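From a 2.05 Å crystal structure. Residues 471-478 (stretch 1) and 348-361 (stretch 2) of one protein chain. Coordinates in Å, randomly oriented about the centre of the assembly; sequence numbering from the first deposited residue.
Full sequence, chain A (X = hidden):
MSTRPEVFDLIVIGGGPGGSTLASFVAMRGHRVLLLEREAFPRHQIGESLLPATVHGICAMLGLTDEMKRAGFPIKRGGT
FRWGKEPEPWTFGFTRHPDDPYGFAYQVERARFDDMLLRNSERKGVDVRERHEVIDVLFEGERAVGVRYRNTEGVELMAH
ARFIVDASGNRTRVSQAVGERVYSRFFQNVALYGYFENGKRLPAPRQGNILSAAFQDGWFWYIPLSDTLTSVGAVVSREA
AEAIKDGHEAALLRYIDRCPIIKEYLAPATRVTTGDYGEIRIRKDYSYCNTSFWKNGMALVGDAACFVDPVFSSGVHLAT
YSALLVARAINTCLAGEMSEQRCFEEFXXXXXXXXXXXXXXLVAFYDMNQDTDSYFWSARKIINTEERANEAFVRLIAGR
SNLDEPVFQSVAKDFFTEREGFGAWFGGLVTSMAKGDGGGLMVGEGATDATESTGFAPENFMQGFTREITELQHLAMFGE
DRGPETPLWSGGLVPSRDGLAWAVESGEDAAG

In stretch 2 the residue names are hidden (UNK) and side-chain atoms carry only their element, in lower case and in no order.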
# COMPACT_ATOMS: atom_id res chain seq x y z
N GLU A 471 17.88 11.26 2.23
CA GLU A 471 18.88 11.00 3.25
C GLU A 471 18.42 9.99 4.29
O GLU A 471 19.14 9.04 4.61
CB GLU A 471 19.36 12.29 3.91
CG GLU A 471 20.47 12.99 3.13
CD GLU A 471 21.68 12.08 2.85
OE1 GLU A 471 22.10 11.99 1.67
OE2 GLU A 471 22.20 11.45 3.81
N LEU A 472 17.19 10.18 4.79
CA LEU A 472 16.56 9.21 5.70
C LEU A 472 16.50 7.82 5.09
O LEU A 472 16.79 6.83 5.76
CB LEU A 472 15.15 9.65 6.07
CG LEU A 472 15.11 10.93 6.92
CD1 LEU A 472 13.72 11.56 6.89
CD2 LEU A 472 15.56 10.64 8.34
N GLN A 473 16.13 7.75 3.81
CA GLN A 473 16.05 6.47 3.13
C GLN A 473 17.44 5.86 2.94
O GLN A 473 17.60 4.66 3.07
CB GLN A 473 15.33 6.60 1.78
CG GLN A 473 13.81 6.85 1.89
CD GLN A 473 13.09 5.74 2.60
OE1 GLN A 473 12.52 5.95 3.67
NE2 GLN A 473 13.12 4.53 2.02
N HIS A 474 18.43 6.70 2.63
CA HIS A 474 19.80 6.22 2.46
C HIS A 474 20.32 5.62 3.76
O HIS A 474 20.86 4.54 3.76
CB HIS A 474 20.75 7.32 1.95
CG HIS A 474 22.10 6.80 1.56
ND1 HIS A 474 23.07 6.49 2.49
CD2 HIS A 474 22.64 6.52 0.35
CE1 HIS A 474 24.15 6.05 1.87
NE2 HIS A 474 23.92 6.06 0.57
N LEU A 475 20.14 6.33 4.87
CA LEU A 475 20.57 5.84 6.18
C LEU A 475 19.93 4.48 6.53
O LEU A 475 20.61 3.56 6.99
CB LEU A 475 20.27 6.89 7.26
CG LEU A 475 21.21 7.06 8.46
CD1 LEU A 475 22.70 6.97 8.08
CD2 LEU A 475 20.91 8.37 9.19
N ALA A 476 18.63 4.35 6.29
CA ALA A 476 17.89 3.13 6.61
C ALA A 476 18.29 1.95 5.72
O ALA A 476 18.43 0.83 6.20
CB ALA A 476 16.39 3.37 6.52
N MET A 477 18.48 2.21 4.43
CA MET A 477 18.79 1.15 3.46
C MET A 477 20.29 0.95 3.32
O MET A 477 20.74 -0.15 3.06
CB MET A 477 18.19 1.47 2.10
CG MET A 477 16.69 1.76 2.11
SD MET A 477 16.03 2.25 0.50
CE MET A 477 16.17 0.71 -0.42
N PHE A 478 21.04 2.04 3.53
CA PHE A 478 22.45 2.17 3.15
C PHE A 478 22.68 1.96 1.65
O PHE A 478 23.67 1.35 1.23
CB PHE A 478 23.39 1.36 4.06
CG PHE A 478 23.76 2.09 5.31
CD1 PHE A 478 24.54 3.24 5.26
CD2 PHE A 478 23.31 1.65 6.55
CE1 PHE A 478 24.88 3.94 6.42
CE2 PHE A 478 23.64 2.34 7.72
CZ PHE A 478 24.43 3.48 7.66
N UNK A 348 11.17 2.30 12.43
CA UNK A 348 11.35 3.21 11.29
C UNK A 348 12.40 2.71 10.29
O UNK A 348 12.19 2.77 9.07
c UNK A 348 11.41 7.09 11.06
o UNK A 348 10.68 7.32 12.05
c UNK A 348 11.67 4.64 11.77
o UNK A 348 11.93 8.00 10.38
c UNK A 348 11.62 5.67 10.62
N UNK A 349 13.51 2.18 10.80
CA UNK A 349 14.58 1.66 9.96
C UNK A 349 14.07 0.53 9.06
O UNK A 349 14.24 0.58 7.85
n UNK A 349 17.59 -1.18 11.43
c UNK A 349 18.04 0.14 10.96
n UNK A 349 17.37 -3.47 11.29
c UNK A 349 15.74 1.18 10.83
c UNK A 349 16.99 0.81 10.05
c UNK A 349 17.80 -2.32 10.77
n UNK A 349 18.43 -2.33 9.60
N UNK A 350 13.43 -0.47 9.66
CA UNK A 350 12.84 -1.60 8.95
C UNK A 350 11.75 -1.20 7.95
O UNK A 350 11.69 -1.72 6.84
n UNK A 350 15.37 -6.30 10.24
c UNK A 350 12.93 -3.91 10.11
n UNK A 350 14.81 -7.21 12.27
n UNK A 350 14.21 -5.06 11.82
c UNK A 350 14.11 -3.84 11.02
c UNK A 350 14.80 -6.19 11.44
c UNK A 350 12.24 -2.57 9.96
N UNK A 351 10.88 -0.28 8.38
CA UNK A 351 9.77 0.20 7.56
C UNK A 351 10.28 0.95 6.32
O UNK A 351 9.80 0.71 5.20
c UNK A 351 5.40 2.74 8.09
c UNK A 351 5.69 1.29 6.20
c UNK A 351 7.48 1.47 7.86
c UNK A 351 6.97 0.93 6.68
c UNK A 351 8.86 1.09 8.42
c UNK A 351 4.92 2.19 6.92
c UNK A 351 6.67 2.36 8.56
o UNK A 351 3.66 2.56 6.49
N UNK A 352 11.22 1.86 6.52
CA UNK A 352 11.83 2.62 5.43
C UNK A 352 12.57 1.69 4.46
O UNK A 352 12.61 1.94 3.26
n UNK A 352 10.90 8.93 7.53
n UNK A 352 12.32 7.11 7.57
c UNK A 352 12.13 4.88 6.61
c UNK A 352 13.09 6.02 6.98
n UNK A 352 11.61 7.99 5.55
c UNK A 352 11.61 8.00 6.88
c UNK A 352 12.80 3.67 5.98
N UNK A 353 13.15 0.61 4.99
CA UNK A 353 13.84 -0.37 4.15
C UNK A 353 12.87 -1.06 3.20
O UNK A 353 13.16 -1.17 2.01
c UNK A 353 16.44 -1.69 6.69
n UNK A 353 18.89 -4.08 5.36
c UNK A 353 18.35 -2.92 5.71
n UNK A 353 17.13 -2.89 6.25
n UNK A 353 19.03 -1.80 5.50
c UNK A 353 14.59 -1.40 5.00
c UNK A 353 15.87 -0.86 5.54
N UNK A 354 11.72 -1.50 3.72
CA UNK A 354 10.73 -2.19 2.89
C UNK A 354 10.03 -1.23 1.91
O UNK A 354 9.80 -1.58 0.75
c UNK A 354 9.72 -2.95 3.76
o UNK A 354 10.52 -5.41 2.53
c UNK A 354 8.71 -3.81 2.99
o UNK A 354 8.53 -5.83 1.71
c UNK A 354 9.31 -5.10 2.37
N UNK A 355 9.68 -0.04 2.40
CA UNK A 355 9.11 1.03 1.56
C UNK A 355 10.09 1.42 0.44
O UNK A 355 9.68 1.57 -0.72
c UNK A 355 7.26 3.81 1.07
c UNK A 355 7.05 5.02 0.36
c UNK A 355 8.74 2.25 2.41
c UNK A 355 9.32 5.68 0.81
c UNK A 355 8.09 5.93 0.24
o UNK A 355 7.90 7.10 -0.43
c UNK A 355 8.51 3.53 1.65
c UNK A 355 9.52 4.49 1.52
N UNK A 356 11.36 1.59 0.80
CA UNK A 356 12.45 1.91 -0.13
C UNK A 356 12.69 0.86 -1.20
O UNK A 356 12.93 1.20 -2.38
N UNK A 357 12.65 -0.40 -0.80
CA UNK A 357 12.75 -1.53 -1.73
C UNK A 357 11.68 -1.48 -2.82
O UNK A 357 11.97 -1.67 -4.00
c UNK A 357 12.67 -2.85 -0.97
c UNK A 357 13.99 -3.22 -0.30
o UNK A 357 14.99 -2.55 -0.46
n UNK A 357 13.99 -4.31 0.46
N UNK A 358 10.44 -1.24 -2.43
CA UNK A 358 9.35 -1.11 -3.39
C UNK A 358 9.46 0.17 -4.22
O UNK A 358 9.22 0.13 -5.44
c UNK A 358 6.55 -5.21 -2.18
c UNK A 358 6.38 -4.56 -3.40
c UNK A 358 7.49 -2.59 -2.51
c UNK A 358 7.22 -4.56 -1.13
c UNK A 358 6.84 -3.26 -3.55
c UNK A 358 7.99 -1.19 -2.71
c UNK A 358 7.68 -3.25 -1.30
N UNK A 359 9.79 1.28 -3.58
CA UNK A 359 9.95 2.55 -4.28
C UNK A 359 10.97 2.41 -5.42
O UNK A 359 10.69 2.75 -6.56
c UNK A 359 10.99 6.88 -5.41
c UNK A 359 8.88 7.09 -4.27
c UNK A 359 9.84 7.61 -5.12
o UNK A 359 9.63 8.85 -5.67
c UNK A 359 9.07 5.84 -3.70
c UNK A 359 10.38 3.69 -3.33
c UNK A 359 10.21 5.08 -3.95
c UNK A 359 11.16 5.62 -4.83
N UNK A 360 12.14 1.91 -5.07
CA UNK A 360 13.24 1.75 -6.00
C UNK A 360 12.87 0.85 -7.15
O UNK A 360 13.13 1.18 -8.30
c UNK A 360 15.16 2.22 -4.45
o UNK A 360 16.97 2.88 -5.84
c UNK A 360 14.46 1.18 -5.27
n UNK A 360 15.33 4.38 -5.51
c UNK A 360 15.90 3.19 -5.32
N UNK A 361 12.25 -0.28 -6.83
CA UNK A 361 11.89 -1.23 -7.86
C UNK A 361 10.80 -0.70 -8.79
O UNK A 361 10.81 -0.99 -9.99
c UNK A 361 10.09 -5.39 -10.16
c UNK A 361 9.19 -4.79 -9.28
c UNK A 361 9.64 -3.89 -8.34
c UNK A 361 11.46 -2.56 -7.25
c UNK A 361 11.87 -4.15 -9.15
c UNK A 361 10.98 -3.55 -8.26
c UNK A 361 11.43 -5.06 -10.10

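Position 348 carries three carbons in a row, the third bearing two oxygens. It makes no close contact with stretch 1. This is Glu348.

Position 349 has three carbons, a nitrogen, then a carbon with two more nitrogens. Its backbone O lies 3.8 Å from Ala476 CB. It is Arg349.

Position 350 repeats that guanidinium pattern, but its CB points away from stretch 1. It is Arg350.

Position 351 has one carbon, then a six-carbon ring bearing an oxygen. It also points away. It is Tyr351.

Position 352 has three carbons, a nitrogen and a carbon with two further nitrogens. Its CB points toward stretch 1 and lies 3.6 Å from Ala476 CB. The residue is Arg352. Its NH1 donates to Gln473 OE1 at 2.9 Å, and Leu472 CD1 sits over one face of the guanidinium. Its NE forms a salt bridge with Glu348 OE1 at 3.0 Å, one turn back.

Position 353 is a fourth chain of this kind with three nitrogens, its end reaching the last turn of the stretch 1 helix. It is Arg353. NH1 donates to Ala476 O at 2.8 Å.

Position 354 has three carbons, the last with two oxygens, and points away. It is Glu354.

Position 355 has one carbon and a six-carbon ring with an oxygen. Gln473 NE2 lies at the ring edge. It is Tyr355, with CD2 3.6 Å from Gln473 NE2.

Position 356 has no side-chain atoms. Its CA is 3.5 Å from Gln473 NE2. It is Gly356. A CB here would clash with Met477 SD and Gln473 NE2.

Position 357 has two carbons, the second with an oxygen and a nitrogen. It is Asn357, with OD1 3.5 Å from Met477 CE.

Position 358 has one carbon and a plain six-carbon ring, out of reach. It is Phe358.

Position 359 has a ring bearing an oxygen. CB points toward stretch 1, but the end leads away. It is Tyr359.

Position 360 has three carbons, the third with an oxygen and a nitrogen. It is Gln360, with CG 4.4 Å from Met477 CE.

Position 361 has one carbon and an oxygen-free six-carbon ring, out of reach. It is Phe361.

The helices cross at -104°, with axes 8.4 Å apart at closest. Small Ala476 and bare Gly356 allow close packing. Gln473 grips Arg352 twice, since its NE2 also donates to Arg352 O at 2.9 Å. Arg353 binds a carbonyl near the helix end, where backbone acceptors commonly lack helical partners. Met477 fills the space beside Gly356.

Stretch 2, residues 348-361: ERRYRREYGNFYQF
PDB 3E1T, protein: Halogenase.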